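Long-range contacts in putative acetyltransferase (Nocardia farcinica, PDB 3D9W), which probably transfers acetyl groups from acetyl-coenzyme A to the nitrogen of arylamines: residues A14-D19 / L93-F98; L22-F27 / A48-N53; S76-Y81 / F267-P272; Y81-A86 / T118-R123; F139-L144 / V188-F193. All blocks are in the same frame, centred on the assembly; numbering follows the deposited sequence.

How the interactions relate
Interaction 4 pairs Cys82 with His119, residues that match the catalytic Cys and His of this family. Interaction 5, its centre about 11 Å away, adds aromatic neighbours of His119: Phe139 CD1 stands 3.5 Å from His119 CE1. Interactions 3 and 4 share Tyr81, the residue before Cys82. Interaction 2 joins interaction 3 through a salt bridge, Glu52 OE2 to Arg78 NE at 2.6 Å, their centres about 10 Å apart. Interaction 1 lies farther out, about 17 Å from interaction 4 between centres, at the other end of helix 82-95; Leu93 CD1 meets Leu122 CD1 at 3.9 Å.

Interaction 1. Residues A14-D19 / L93-F98; sequences AELDLD and LERLGF
Arg95 reaches from the last turn of helix 82-95 to Leu16 O in the loop 14-17. Its NH1 donates a weak, bent hydrogen bond to Leu16 O at 2.9 Å, with Leu16 O near the guanidinium plane and an angle of 128° at the hydrogen. A stronger partner for the same NH1 is Gly13 O, just upstream. Bends at chi2 and chi3 curl the chain so that the guanidinium reaches the 14-16 carbonyls, while Leu18 CB lies over one face of the guanidinium, 4.0 Å from NH2. Nearer the helix, the contact is apolar: Leu18 CD2 meets Leu96 CD2 at 3.6 Å, and Leu16 CD2 approaches Arg95 CG at 4.1 Å. Leu18 sends CG anti to its backbone N (chi1 -169°), and both methyls come within 4.0 Å of Leu96 CD2. Further out, Leu16 packs on Leu88, Ala91 and Ala92, and Glu94 bonds the backbone N of Trp11 and Gly13. The contact joins two helix ends: Asp17 N-caps helix 18-25, and a Schellman motif with Gly97 at positive phi closes helix 82-95.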
# COMPACT_ATOMS: atom_id res chain seq x y z
N ALA A 14 8.16 -13.11 14.13
CA ALA A 14 9.40 -13.28 14.88
C ALA A 14 10.55 -12.53 14.23
O ALA A 14 11.20 -11.71 14.87
CB ALA A 14 9.73 -14.76 14.98
N GLU A 15 10.80 -12.81 12.95
CA GLU A 15 11.89 -12.19 12.20
C GLU A 15 11.86 -10.68 12.11
O GLU A 15 12.75 -10.10 11.49
CB GLU A 15 11.92 -12.75 10.78
CG GLU A 15 11.89 -14.26 10.71
CD GLU A 15 11.74 -14.75 9.29
OE1 GLU A 15 12.69 -14.54 8.49
OE2 GLU A 15 10.68 -15.32 8.96
N LEU A 16 10.86 -10.04 12.70
CA LEU A 16 10.72 -8.58 12.66
C LEU A 16 11.37 -7.86 13.83
O LEU A 16 11.26 -8.30 14.98
CB LEU A 16 9.24 -8.19 12.61
CG LEU A 16 8.88 -6.70 12.69
CD1 LEU A 16 9.08 -6.05 11.33
CD2 LEU A 16 7.44 -6.54 13.14
N ASP A 17 12.06 -6.77 13.55
CA ASP A 17 12.66 -5.99 14.62
C ASP A 17 11.54 -5.02 14.98
O ASP A 17 11.46 -3.92 14.44
CB ASP A 17 13.88 -5.22 14.14
CG ASP A 17 14.54 -4.43 15.26
OD1 ASP A 17 13.82 -3.95 16.17
OD2 ASP A 17 15.78 -4.29 15.22
N LEU A 18 10.67 -5.45 15.89
CA LEU A 18 9.53 -4.63 16.27
C LEU A 18 9.90 -3.20 16.63
O LEU A 18 9.23 -2.24 16.21
CB LEU A 18 8.79 -5.27 17.44
CG LEU A 18 7.43 -4.62 17.72
CD1 LEU A 18 6.47 -4.88 16.56
CD2 LEU A 18 6.87 -5.16 19.01
N ASP A 19 10.97 -3.04 17.39
CA ASP A 19 11.37 -1.71 17.82
C ASP A 19 11.93 -0.83 16.71
O ASP A 19 11.69 0.38 16.68
CB ASP A 19 12.33 -1.85 18.99
CG ASP A 19 11.73 -2.70 20.11
OD1 ASP A 19 10.83 -2.19 20.83
OD2 ASP A 19 12.12 -3.89 20.23
N LEU A 93 1.73 -6.49 13.07
CA LEU A 93 0.40 -6.79 13.60
C LEU A 93 0.43 -8.07 14.40
O LEU A 93 -0.00 -8.11 15.54
CB LEU A 93 -0.61 -6.92 12.46
CG LEU A 93 -0.95 -5.64 11.71
CD1 LEU A 93 -1.94 -5.95 10.61
CD2 LEU A 93 -1.52 -4.63 12.68
N GLU A 94 0.94 -9.13 13.78
CA GLU A 94 1.03 -10.42 14.43
C GLU A 94 1.78 -10.27 15.75
O GLU A 94 1.29 -10.63 16.83
CB GLU A 94 1.76 -11.41 13.52
CG GLU A 94 1.67 -12.83 13.97
CD GLU A 94 2.24 -13.77 12.94
OE1 GLU A 94 3.47 -13.78 12.76
OE2 GLU A 94 1.45 -14.50 12.29
N ARG A 95 2.99 -9.73 15.65
CA ARG A 95 3.82 -9.51 16.82
C ARG A 95 3.07 -8.91 18.00
O ARG A 95 3.22 -9.37 19.13
CB ARG A 95 5.01 -8.62 16.45
CG ARG A 95 6.09 -9.39 15.72
CD ARG A 95 6.61 -10.51 16.61
NE ARG A 95 7.29 -9.96 17.78
CZ ARG A 95 8.52 -9.45 17.77
NH1 ARG A 95 9.22 -9.42 16.64
NH2 ARG A 95 9.04 -8.95 18.88
N LEU A 96 2.26 -7.89 17.74
CA LEU A 96 1.51 -7.23 18.79
C LEU A 96 0.30 -8.02 19.28
O LEU A 96 -0.46 -7.54 20.12
CB LEU A 96 1.07 -5.85 18.31
CG LEU A 96 2.25 -5.02 17.79
CD1 LEU A 96 1.76 -3.68 17.27
CD2 LEU A 96 3.26 -4.82 18.90
N GLY A 97 0.14 -9.25 18.78
CA GLY A 97 -0.97 -10.08 19.21
C GLY A 97 -2.29 -9.84 18.50
O GLY A 97 -3.36 -10.11 19.04
N PHE A 98 -2.21 -9.34 17.27
CA PHE A 98 -3.41 -9.10 16.49
C PHE A 98 -3.82 -10.33 15.71
O PHE A 98 -3.02 -11.24 15.50
CB PHE A 98 -3.18 -7.96 15.50
CG PHE A 98 -3.36 -6.60 16.09
CD1 PHE A 98 -4.61 -6.17 16.49
CD2 PHE A 98 -2.28 -5.73 16.21
CE1 PHE A 98 -4.80 -4.90 17.01
CE2 PHE A 98 -2.45 -4.45 16.73
CZ PHE A 98 -3.72 -4.03 17.13

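Interaction 2. Residues L22-F27 / A48-N53; sequences LARIGF and AIPFEN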
# COMPACT_ATOMS: atom_id res chain seq x y z
N LEU A 22 8.55 0.12 14.75
CA LEU A 22 7.70 1.07 15.46
C LEU A 22 8.36 2.45 15.58
O LEU A 22 7.68 3.49 15.54
CB LEU A 22 7.35 0.53 16.85
CG LEU A 22 6.55 -0.77 16.81
CD1 LEU A 22 6.23 -1.21 18.23
CD2 LEU A 22 5.27 -0.56 16.01
N ALA A 23 9.68 2.45 15.69
CA ALA A 23 10.44 3.68 15.80
C ALA A 23 10.42 4.40 14.46
O ALA A 23 10.27 5.61 14.39
CB ALA A 23 11.88 3.37 16.18
N ARG A 24 10.54 3.62 13.40
CA ARG A 24 10.56 4.18 12.06
C ARG A 24 9.25 4.84 11.64
O ARG A 24 9.28 5.84 10.92
CB ARG A 24 10.95 3.08 11.07
CG ARG A 24 11.31 3.59 9.69
CD ARG A 24 10.10 3.68 8.80
NE ARG A 24 10.44 4.23 7.49
CZ ARG A 24 10.45 5.53 7.22
NH1 ARG A 24 10.14 6.42 8.15
NH2 ARG A 24 10.77 5.93 6.00
N ILE A 25 8.11 4.30 12.05
CA ILE A 25 6.82 4.89 11.67
C ILE A 25 6.35 5.89 12.70
O ILE A 25 5.39 6.63 12.47
CB ILE A 25 5.73 3.82 11.48
CG1 ILE A 25 5.34 3.21 12.83
CG2 ILE A 25 6.22 2.77 10.49
CD1 ILE A 25 4.21 2.19 12.74
N GLY A 26 7.01 5.89 13.85
CA GLY A 26 6.65 6.83 14.90
C GLY A 26 5.54 6.39 15.82
O GLY A 26 4.75 7.21 16.30
N PHE A 27 5.45 5.09 16.09
CA PHE A 27 4.41 4.62 16.98
C PHE A 27 4.69 5.16 18.38
O PHE A 27 5.84 5.40 18.74
CB PHE A 27 4.39 3.09 17.01
CG PHE A 27 3.19 2.53 17.69
CD1 PHE A 27 1.92 2.74 17.17
CD2 PHE A 27 3.31 1.83 18.88
CE1 PHE A 27 0.79 2.27 17.82
CE2 PHE A 27 2.19 1.36 19.55
CZ PHE A 27 0.92 1.58 19.02
N ALA A 48 4.09 7.47 6.87
CA ALA A 48 5.53 7.46 7.06
C ALA A 48 6.29 6.80 5.91
O ALA A 48 7.27 7.35 5.40
CB ALA A 48 5.88 6.76 8.37
N ILE A 49 5.82 5.62 5.48
CA ILE A 49 6.49 4.86 4.42
C ILE A 49 6.18 5.31 3.00
O ILE A 49 5.01 5.44 2.63
CB ILE A 49 6.13 3.36 4.53
CG1 ILE A 49 6.32 2.88 5.97
CG2 ILE A 49 7.01 2.55 3.58
CD1 ILE A 49 7.71 3.07 6.51
N PRO A 50 7.22 5.56 2.17
CA PRO A 50 7.00 5.98 0.78
C PRO A 50 6.50 4.82 -0.09
O PRO A 50 6.62 3.65 0.26
CB PRO A 50 8.40 6.45 0.35
CG PRO A 50 9.03 6.88 1.59
CD PRO A 50 8.61 5.80 2.56
N PHE A 51 5.93 5.15 -1.24
CA PHE A 51 5.44 4.14 -2.16
C PHE A 51 6.29 4.21 -3.44
O PHE A 51 6.50 5.29 -3.98
CB PHE A 51 3.98 4.37 -2.48
CG PHE A 51 3.41 3.39 -3.45
CD1 PHE A 51 3.69 3.49 -4.81
CD2 PHE A 51 2.58 2.37 -3.01
CE1 PHE A 51 3.15 2.59 -5.72
CE2 PHE A 51 2.04 1.46 -3.91
CZ PHE A 51 2.32 1.58 -5.27
N GLU A 52 6.77 3.07 -3.92
CA GLU A 52 7.60 3.08 -5.11
C GLU A 52 7.76 1.72 -5.76
O GLU A 52 7.63 0.69 -5.09
CB GLU A 52 8.98 3.61 -4.77
CG GLU A 52 9.59 2.87 -3.61
CD GLU A 52 11.04 2.64 -3.81
OE1 GLU A 52 11.39 2.05 -4.84
OE2 GLU A 52 11.84 3.05 -2.93
N ASN A 53 8.06 1.74 -7.05
CA ASN A 53 8.27 0.53 -7.84
C ASN A 53 9.64 0.63 -8.49
O ASN A 53 9.90 -0.03 -9.50
CB ASN A 53 7.19 0.43 -8.94
CG ASN A 53 7.24 1.60 -9.92
OD1 ASN A 53 7.61 2.72 -9.55
ND2 ASN A 53 6.85 1.35 -11.17
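Arg24 NE, on a side chain that crosses Ile49, donates to Leu73 O, outside both segments. The chain turns at chi2 (-89°), which lays the guanidinium beside the 48-50 backbone. Ala48 O sits over one face, 3.8 Å from Arg24 NH2, and Pro50 CD approaches the same NH2 at 4.1 Å. The delta methyl of Ile49, CD1, touches CD of Arg24 at 3.4 Å. These are contacts of packing rather than bonding. Helix 18-25 ends here in a Schellman motif: Gly26 is the C-prime residue at positive phi, and Phe27 N returns to Leu22 O at 2.8 Å. Next to it Ala48 CB packs on the Ile25 backbone, 3.9 Å from Ile25 CA. Ile25 CG2 meets Ile49 CD1 at 4.3 Å, extending the apolar patch. Beyond it, Phe27 turns to Thr37, Glu40 and Leu41 of helix 35-48, and Phe51 pairs by backbone bonds with Gln225 of strand 223-227.

Interaction 3. Residues S76-Y81 / F267-P272; sequences SRRGGY and FDIELP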
# COMPACT_ATOMS: atom_id res chain seq x y z
N SER A 76 16.43 2.29 5.38
CA SER A 76 16.89 3.04 4.22
C SER A 76 15.82 4.02 3.81
O SER A 76 14.67 3.93 4.25
CB SER A 76 17.19 2.11 3.04
OG SER A 76 18.30 1.27 3.33
N ARG A 77 16.20 4.96 2.95
CA ARG A 77 15.26 5.94 2.45
C ARG A 77 14.71 5.38 1.17
O ARG A 77 15.04 5.83 0.09
CB ARG A 77 15.96 7.26 2.20
CG ARG A 77 16.51 7.89 3.46
CD ARG A 77 15.76 9.15 3.77
NE ARG A 77 16.00 10.13 2.73
CZ ARG A 77 15.25 11.21 2.53
NH1 ARG A 77 14.20 11.45 3.31
NH2 ARG A 77 15.57 12.04 1.55
N ARG A 78 13.88 4.36 1.32
CA ARG A 78 13.26 3.71 0.19
C ARG A 78 11.90 3.24 0.63
O ARG A 78 11.65 3.06 1.83
CB ARG A 78 14.10 2.51 -0.26
CG ARG A 78 15.43 2.88 -0.90
CD ARG A 78 15.22 3.67 -2.18
NE ARG A 78 14.47 2.93 -3.19
CZ ARG A 78 14.92 1.84 -3.80
NH1 ARG A 78 16.13 1.37 -3.51
NH2 ARG A 78 14.17 1.23 -4.71
N GLY A 79 11.01 3.04 -0.33
CA GLY A 79 9.68 2.59 -0.03
C GLY A 79 9.43 1.29 -0.77
O GLY A 79 10.38 0.63 -1.19
N GLY A 80 8.16 0.91 -0.91
CA GLY A 80 7.79 -0.31 -1.60
C GLY A 80 6.34 -0.20 -2.02
O GLY A 80 5.70 0.81 -1.74
N TYR A 81 5.82 -1.20 -2.72
CA TYR A 81 4.42 -1.13 -3.10
C TYR A 81 3.56 -2.02 -2.20
O TYR A 81 4.03 -2.44 -1.14
CB TYR A 81 4.22 -1.46 -4.60
CG TYR A 81 4.93 -2.68 -5.12
CD1 TYR A 81 4.79 -3.91 -4.48
CD2 TYR A 81 5.70 -2.61 -6.28
CE1 TYR A 81 5.39 -5.05 -4.99
CE2 TYR A 81 6.31 -3.74 -6.80
CZ TYR A 81 6.15 -4.96 -6.15
OH TYR A 81 6.74 -6.09 -6.67
N PHE A 267 9.40 12.48 -1.88
CA PHE A 267 9.11 11.08 -1.70
C PHE A 267 10.03 10.37 -0.73
O PHE A 267 9.93 9.16 -0.54
CB PHE A 267 9.13 10.41 -3.08
CG PHE A 267 8.04 10.91 -3.99
CD1 PHE A 267 6.72 10.51 -3.79
CD2 PHE A 267 8.32 11.82 -4.99
CE1 PHE A 267 5.69 11.01 -4.58
CE2 PHE A 267 7.29 12.33 -5.79
CZ PHE A 267 5.97 11.93 -5.58
N ASP A 268 10.92 11.14 -0.12
CA ASP A 268 11.86 10.62 0.86
C ASP A 268 12.50 9.33 0.43
O ASP A 268 12.62 8.38 1.20
CB ASP A 268 11.14 10.45 2.19
CG ASP A 268 10.52 11.74 2.65
OD1 ASP A 268 11.27 12.74 2.72
OD2 ASP A 268 9.30 11.76 2.92
N ILE A 269 12.90 9.32 -0.83
CA ILE A 269 13.55 8.19 -1.45
C ILE A 269 14.95 8.65 -1.83
O ILE A 269 15.11 9.70 -2.43
CB ILE A 269 12.76 7.73 -2.69
CG1 ILE A 269 11.44 7.13 -2.24
CG2 ILE A 269 13.59 6.76 -3.53
CD1 ILE A 269 10.55 6.67 -3.36
N GLU A 270 15.95 7.85 -1.45
CA GLU A 270 17.36 8.14 -1.73
C GLU A 270 17.97 6.99 -2.53
O GLU A 270 17.89 5.83 -2.12
CB GLU A 270 18.13 8.31 -0.41
CG GLU A 270 19.28 9.29 -0.46
CD GLU A 270 19.28 10.24 0.73
OE1 GLU A 270 18.19 10.73 1.11
OE2 GLU A 270 20.37 10.50 1.28
N LEU A 271 18.57 7.31 -3.67
CA LEU A 271 19.16 6.30 -4.53
C LEU A 271 20.60 6.61 -4.86
O LEU A 271 21.02 7.76 -4.84
CB LEU A 271 18.41 6.24 -5.85
CG LEU A 271 16.90 6.14 -5.86
CD1 LEU A 271 16.40 6.06 -7.31
CD2 LEU A 271 16.48 4.91 -5.07
N PRO A 272 21.39 5.58 -5.18
CA PRO A 272 22.79 5.85 -5.51
C PRO A 272 22.77 6.59 -6.85
O PRO A 272 21.75 6.60 -7.56
CB PRO A 272 23.40 4.46 -5.64
CG PRO A 272 22.55 3.61 -4.73
CD PRO A 272 21.15 4.14 -5.02
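The two loops meet closest at Arg78 and Ile269, where Glu270 N donates to Arg77 O at 2.7 Å; the same oxygen takes a CA-H...O contact from Ile269 CA at 3.2 Å. The Arg77 side chain, bent at chi2 and chi3, folds over segment 267-272. Its NE and NH2 grip Glu270 side-on, both ending on OE1, at 2.8 Å from NE and 3.0 Å from NH2. OE1 is near the guanidinium plane, yet the carboxylate plane stands almost upright to it (85°). NH1 turns to Asp268 instead, in a longer bond of 3.3 Å to OD1 that leaves the guanidinium plane, while the Asp268 backbone lies over one face of the group. Asp268 has a stronger partner in Arg226, through OD2. Arg78 goes to the other side of the strip: Leu271 CD2 lies over one face of its guanidinium, 3.4 Å from Arg78 NE, and Ile269 CG2 meets Arg78 CD at 3.7 Å. Arg78 adds apolar contact here and carries its charge to Glu52 and Glu55. By charge, then, it is Arg77 with Asp268 and Glu270 that ties the loop before helix 82-95 to the loop before helix 273-280, beside the backbone bond. One Glu270 oxygen takes two N-H groups, and the two carboxylates probably balance the charge of Arg77, with Asp268 shared between Arg77 and Arg226.

Interaction 4. Residues Y81-A86 / T118-R123; sequences YCYENA and THALLR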
# COMPACT_ATOMS: atom_id res chain seq x y z
N TYR A 81 5.82 -1.20 -2.72
CA TYR A 81 4.42 -1.13 -3.10
C TYR A 81 3.56 -2.02 -2.20
O TYR A 81 4.03 -2.44 -1.14
CB TYR A 81 4.22 -1.46 -4.60
CG TYR A 81 4.93 -2.68 -5.12
CD1 TYR A 81 4.79 -3.91 -4.48
CD2 TYR A 81 5.70 -2.61 -6.28
CE1 TYR A 81 5.39 -5.05 -4.99
CE2 TYR A 81 6.31 -3.74 -6.80
CZ TYR A 81 6.15 -4.96 -6.15
OH TYR A 81 6.74 -6.09 -6.67
N CYS A 82 2.33 -2.29 -2.61
CA CYS A 82 1.41 -3.08 -1.79
C CYS A 82 1.97 -4.30 -1.04
O CYS A 82 1.92 -4.34 0.19
CB CYS A 82 0.21 -3.51 -2.64
SG CYS A 82 0.57 -4.72 -3.95
N TYR A 83 2.49 -5.28 -1.76
CA TYR A 83 3.02 -6.48 -1.12
C TYR A 83 4.13 -6.19 -0.10
O TYR A 83 4.12 -6.72 1.01
CB TYR A 83 3.54 -7.45 -2.18
CG TYR A 83 2.45 -8.04 -3.07
CD1 TYR A 83 1.53 -8.95 -2.56
CD2 TYR A 83 2.36 -7.69 -4.42
CE1 TYR A 83 0.53 -9.50 -3.37
CE2 TYR A 83 1.37 -8.23 -5.24
CZ TYR A 83 0.47 -9.13 -4.70
OH TYR A 83 -0.51 -9.68 -5.50
N GLU A 84 5.09 -5.37 -0.49
CA GLU A 84 6.19 -5.04 0.40
C GLU A 84 5.63 -4.41 1.67
O GLU A 84 5.99 -4.79 2.78
CB GLU A 84 7.14 -4.07 -0.30
CG GLU A 84 7.85 -4.65 -1.51
CD GLU A 84 8.52 -3.58 -2.36
OE1 GLU A 84 7.80 -2.82 -3.04
OE2 GLU A 84 9.77 -3.51 -2.36
N ASN A 85 4.75 -3.44 1.49
CA ASN A 85 4.13 -2.74 2.60
C ASN A 85 3.27 -3.63 3.48
O ASN A 85 3.41 -3.62 4.70
CB ASN A 85 3.30 -1.57 2.09
CG ASN A 85 4.03 -0.26 2.18
OD1 ASN A 85 4.45 0.15 3.25
ND2 ASN A 85 4.17 0.42 1.06
N ALA A 86 2.37 -4.39 2.87
CA ALA A 86 1.49 -5.26 3.64
C ALA A 86 2.26 -6.35 4.38
O ALA A 86 1.94 -6.70 5.52
CB ALA A 86 0.44 -5.88 2.73
N THR A 118 -4.04 -8.57 -7.47
CA THR A 118 -2.67 -8.45 -6.99
C THR A 118 -2.47 -7.32 -6.00
O THR A 118 -1.37 -6.77 -5.88
CB THR A 118 -1.72 -8.26 -8.18
OG1 THR A 118 -1.98 -7.01 -8.81
CG2 THR A 118 -1.93 -9.37 -9.21
N HIS A 119 -3.53 -6.96 -5.29
CA HIS A 119 -3.44 -5.88 -4.31
C HIS A 119 -3.63 -6.38 -2.88
O HIS A 119 -4.75 -6.64 -2.44
CB HIS A 119 -4.45 -4.79 -4.61
CG HIS A 119 -4.40 -3.67 -3.64
ND1 HIS A 119 -3.27 -2.89 -3.47
CD2 HIS A 119 -5.29 -3.25 -2.71
CE1 HIS A 119 -3.46 -2.05 -2.48
NE2 HIS A 119 -4.68 -2.24 -2.00
N ALA A 120 -2.52 -6.49 -2.15
CA ALA A 120 -2.53 -6.98 -0.78
C ALA A 120 -3.43 -6.20 0.17
O ALA A 120 -3.36 -4.98 0.26
CB ALA A 120 -1.11 -7.01 -0.25
N LEU A 121 -4.28 -6.93 0.89
CA LEU A 121 -5.18 -6.34 1.86
C LEU A 121 -5.11 -7.17 3.12
O LEU A 121 -4.83 -8.36 3.06
CB LEU A 121 -6.62 -6.32 1.34
CG LEU A 121 -6.96 -5.32 0.22
CD1 LEU A 121 -8.41 -5.54 -0.25
CD2 LEU A 121 -6.76 -3.87 0.71
N LEU A 122 -5.36 -6.54 4.27
CA LEU A 122 -5.32 -7.25 5.53
C LEU A 122 -6.63 -7.15 6.31
O LEU A 122 -7.14 -6.06 6.57
CB LEU A 122 -4.16 -6.73 6.39
CG LEU A 122 -2.75 -6.85 5.81
CD1 LEU A 122 -1.74 -6.15 6.71
CD2 LEU A 122 -2.40 -8.32 5.64
N ARG A 123 -7.19 -8.31 6.66
CA ARG A 123 -8.42 -8.44 7.45
C ARG A 123 -7.89 -8.60 8.88
O ARG A 123 -7.24 -9.60 9.21
CB ARG A 123 -9.19 -9.69 7.00
CG ARG A 123 -10.44 -10.04 7.80
CD ARG A 123 -10.85 -11.49 7.53
NE ARG A 123 -11.95 -11.96 8.37
CZ ARG A 123 -13.23 -11.94 7.99
NH1 ARG A 123 -13.57 -11.48 6.79
NH2 ARG A 123 -14.17 -12.40 8.80
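Two rings frame this contact, that of Tyr83 on helix 82-95 and that of His119 on strand 117-125. The Tyr83 ring meets the strand obliquely: Ala120 CB approaches its CD1 at 4.0 Å, and Thr118 O lies 3.2 Å from Tyr83 CE2. With CG anti to the carbonyl carbon (chi1 -67°), Tyr83 carries its hydroxyl along to Thr118, where OH comes 3.3 Å from Thr118 CB. Phe203 of helix 200-212 meets the Tyr83 ring edge-to-face. The His119 imidazole has Cys82 CB obliquely beside it, 3.6 Å from ND1; Phe139 joins it edge-to-face and Tyr191 at a shallower tilt, while NE2 bonds Asp136 OD1. Cys82, His119 and Asp136 match the catalytic triad of arylamine N-acetyltransferases, with the cysteine in the first turn of a helix, as in the papain-like clan to which the family belongs. Cys82 SG takes the crowded position between backbone N and carbonyl carbon (chi1 68°) and turns toward the strand, 3.4 Å from Thr118 O. A classic beta bulge, Thr118 and His119 facing Gly105, distorts the strand at just this place. The axes of 82-86 and 118-123 run 20° apart, 7.5 Å at closest approach. Small side chains meet between them, Ala86 CB touching Ala120 CB at 3.5 Å. Leu122 CD1 lies 3.9 Å from Ala86 O.

Interaction 5. Residues F139-L144 / V188-F193; sequences FGRGPL and VDRYTF
Arg190 crosses from its strand to the 139-144 loop and finds acceptors for all three of its side-chain nitrogens. NH1 gives a nearly straight bond (170°) to Gly142 O at 2.9 Å. NH2 donates to Arg141 O at 3.0 Å, and NE is held by Gln181 OE1 of the adjoining strand. Both loop carbonyls are met from above their planes rather than along a lone pair. The guanidinium lies flat on Phe139, centres 3.9 Å apart and planes at 12°, and Arg190 CD sits over the ring centre in a CH-pi contact. Arg190 thus links the loop after strand 132-135 to the large antiparallel sheet. The same NH1 also salt-bridges Asp136 OD2, which places Arg190 in the second shell of the Cys-His-Asp triad expected in this family. Pro143, reached through a cis peptide, comes tip to tip with it, CD 3.5 Å from Arg190 NH1. A second arginine is near: Arg141 NH1 lies 3.7 Å from Arg190 NH2, guanidinium planes almost perpendicular (89°). Glu243 binds Arg141 NH2 and probably eases the repulsion between the two arginines. Phe139 CE1 lies at the edge of the Tyr191 ring, 4.3 Å from Tyr191 CD2, and Tyr191 OH pairs with Tyr147 OH.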
# COMPACT_ATOMS: atom_id res chain seq x y z
N PHE A 139 -1.58 0.64 -0.49
CA PHE A 139 -2.12 1.24 -1.71
C PHE A 139 -1.32 2.48 -2.11
O PHE A 139 -1.15 2.75 -3.30
CB PHE A 139 -3.60 1.62 -1.53
CG PHE A 139 -4.29 1.99 -2.83
CD1 PHE A 139 -4.60 1.01 -3.78
CD2 PHE A 139 -4.58 3.32 -3.13
CE1 PHE A 139 -5.19 1.36 -5.00
CE2 PHE A 139 -5.17 3.68 -4.35
CZ PHE A 139 -5.47 2.69 -5.29
N GLY A 140 -0.84 3.23 -1.13
CA GLY A 140 -0.08 4.42 -1.43
C GLY A 140 -0.87 5.68 -1.19
O GLY A 140 -0.32 6.77 -1.19
N ARG A 141 -2.18 5.52 -0.98
CA ARG A 141 -3.07 6.65 -0.73
C ARG A 141 -3.98 6.33 0.45
O ARG A 141 -5.18 6.57 0.41
CB ARG A 141 -3.91 6.93 -1.98
CG ARG A 141 -4.79 8.18 -1.91
CD ARG A 141 -5.49 8.38 -3.24
NE ARG A 141 -6.33 9.56 -3.31
CZ ARG A 141 -7.49 9.71 -2.67
NH1 ARG A 141 -7.96 8.75 -1.88
NH2 ARG A 141 -8.19 10.82 -2.85
N GLY A 142 -3.39 5.78 1.51
CA GLY A 142 -4.18 5.43 2.66
C GLY A 142 -5.13 4.32 2.28
O GLY A 142 -4.87 3.59 1.33
N PRO A 143 -6.27 4.18 2.98
CA PRO A 143 -6.73 4.98 4.12
C PRO A 143 -5.75 4.99 5.28
O PRO A 143 -5.12 3.97 5.57
CB PRO A 143 -8.04 4.30 4.49
CG PRO A 143 -8.53 3.84 3.20
CD PRO A 143 -7.31 3.22 2.59
N LEU A 144 -5.64 6.13 5.96
CA LEU A 144 -4.74 6.25 7.11
C LEU A 144 -5.33 5.74 8.43
O LEU A 144 -4.80 6.02 9.50
CB LEU A 144 -4.26 7.70 7.27
CG LEU A 144 -5.28 8.83 7.16
CD1 LEU A 144 -6.28 8.74 8.31
CD2 LEU A 144 -4.55 10.16 7.18
N VAL A 188 -15.22 7.39 -7.17
CA VAL A 188 -14.73 6.35 -8.03
C VAL A 188 -14.48 5.09 -7.23
O VAL A 188 -14.28 5.13 -6.01
CB VAL A 188 -13.44 6.79 -8.76
CG1 VAL A 188 -12.29 6.89 -7.78
CG2 VAL A 188 -13.10 5.83 -9.87
N ASP A 189 -14.51 3.96 -7.93
CA ASP A 189 -14.26 2.67 -7.32
C ASP A 189 -12.75 2.46 -7.34
O ASP A 189 -12.11 2.42 -8.39
CB ASP A 189 -14.98 1.59 -8.13
CG ASP A 189 -14.68 1.67 -9.62
OD1 ASP A 189 -13.59 1.21 -10.04
OD2 ASP A 189 -15.53 2.19 -10.37
N ARG A 190 -12.16 2.36 -6.16
CA ARG A 190 -10.73 2.14 -6.08
C ARG A 190 -10.48 0.71 -6.53
O ARG A 190 -9.88 0.48 -7.58
CB ARG A 190 -10.22 2.35 -4.64
CG ARG A 190 -8.72 2.14 -4.49
CD ARG A 190 -8.22 2.19 -3.05
NE ARG A 190 -8.08 3.56 -2.55
CZ ARG A 190 -7.36 3.90 -1.49
NH1 ARG A 190 -6.70 2.97 -0.81
NH2 ARG A 190 -7.29 5.17 -1.11
N TYR A 191 -10.97 -0.25 -5.76
CA TYR A 191 -10.76 -1.65 -6.08
C TYR A 191 -11.89 -2.54 -5.58
O TYR A 191 -12.83 -2.07 -4.97
CB TYR A 191 -9.45 -2.13 -5.46
CG TYR A 191 -9.32 -1.90 -3.96
CD1 TYR A 191 -10.25 -2.43 -3.06
CD2 TYR A 191 -8.27 -1.14 -3.44
CE1 TYR A 191 -10.12 -2.21 -1.69
CE2 TYR A 191 -8.14 -0.92 -2.08
CZ TYR A 191 -9.07 -1.45 -1.21
OH TYR A 191 -8.94 -1.21 0.14
N THR A 192 -11.78 -3.83 -5.86
CA THR A 192 -12.76 -4.79 -5.39
C THR A 192 -11.99 -5.95 -4.76
O THR A 192 -10.84 -6.20 -5.12
CB THR A 192 -13.60 -5.36 -6.54
OG1 THR A 192 -12.78 -6.19 -7.37
CG2 THR A 192 -14.21 -4.24 -7.36
N PHE A 193 -12.61 -6.65 -3.82
CA PHE A 193 -11.95 -7.79 -3.19
C PHE A 193 -12.92 -8.81 -2.63
O PHE A 193 -14.07 -8.49 -2.33
CB PHE A 193 -10.99 -7.34 -2.08
CG PHE A 193 -11.67 -6.76 -0.88
CD1 PHE A 193 -12.02 -5.42 -0.84
CD2 PHE A 193 -11.90 -7.54 0.24
CE1 PHE A 193 -12.59 -4.87 0.30
CE2 PHE A 193 -12.46 -7.01 1.39
CZ PHE A 193 -12.81 -5.67 1.42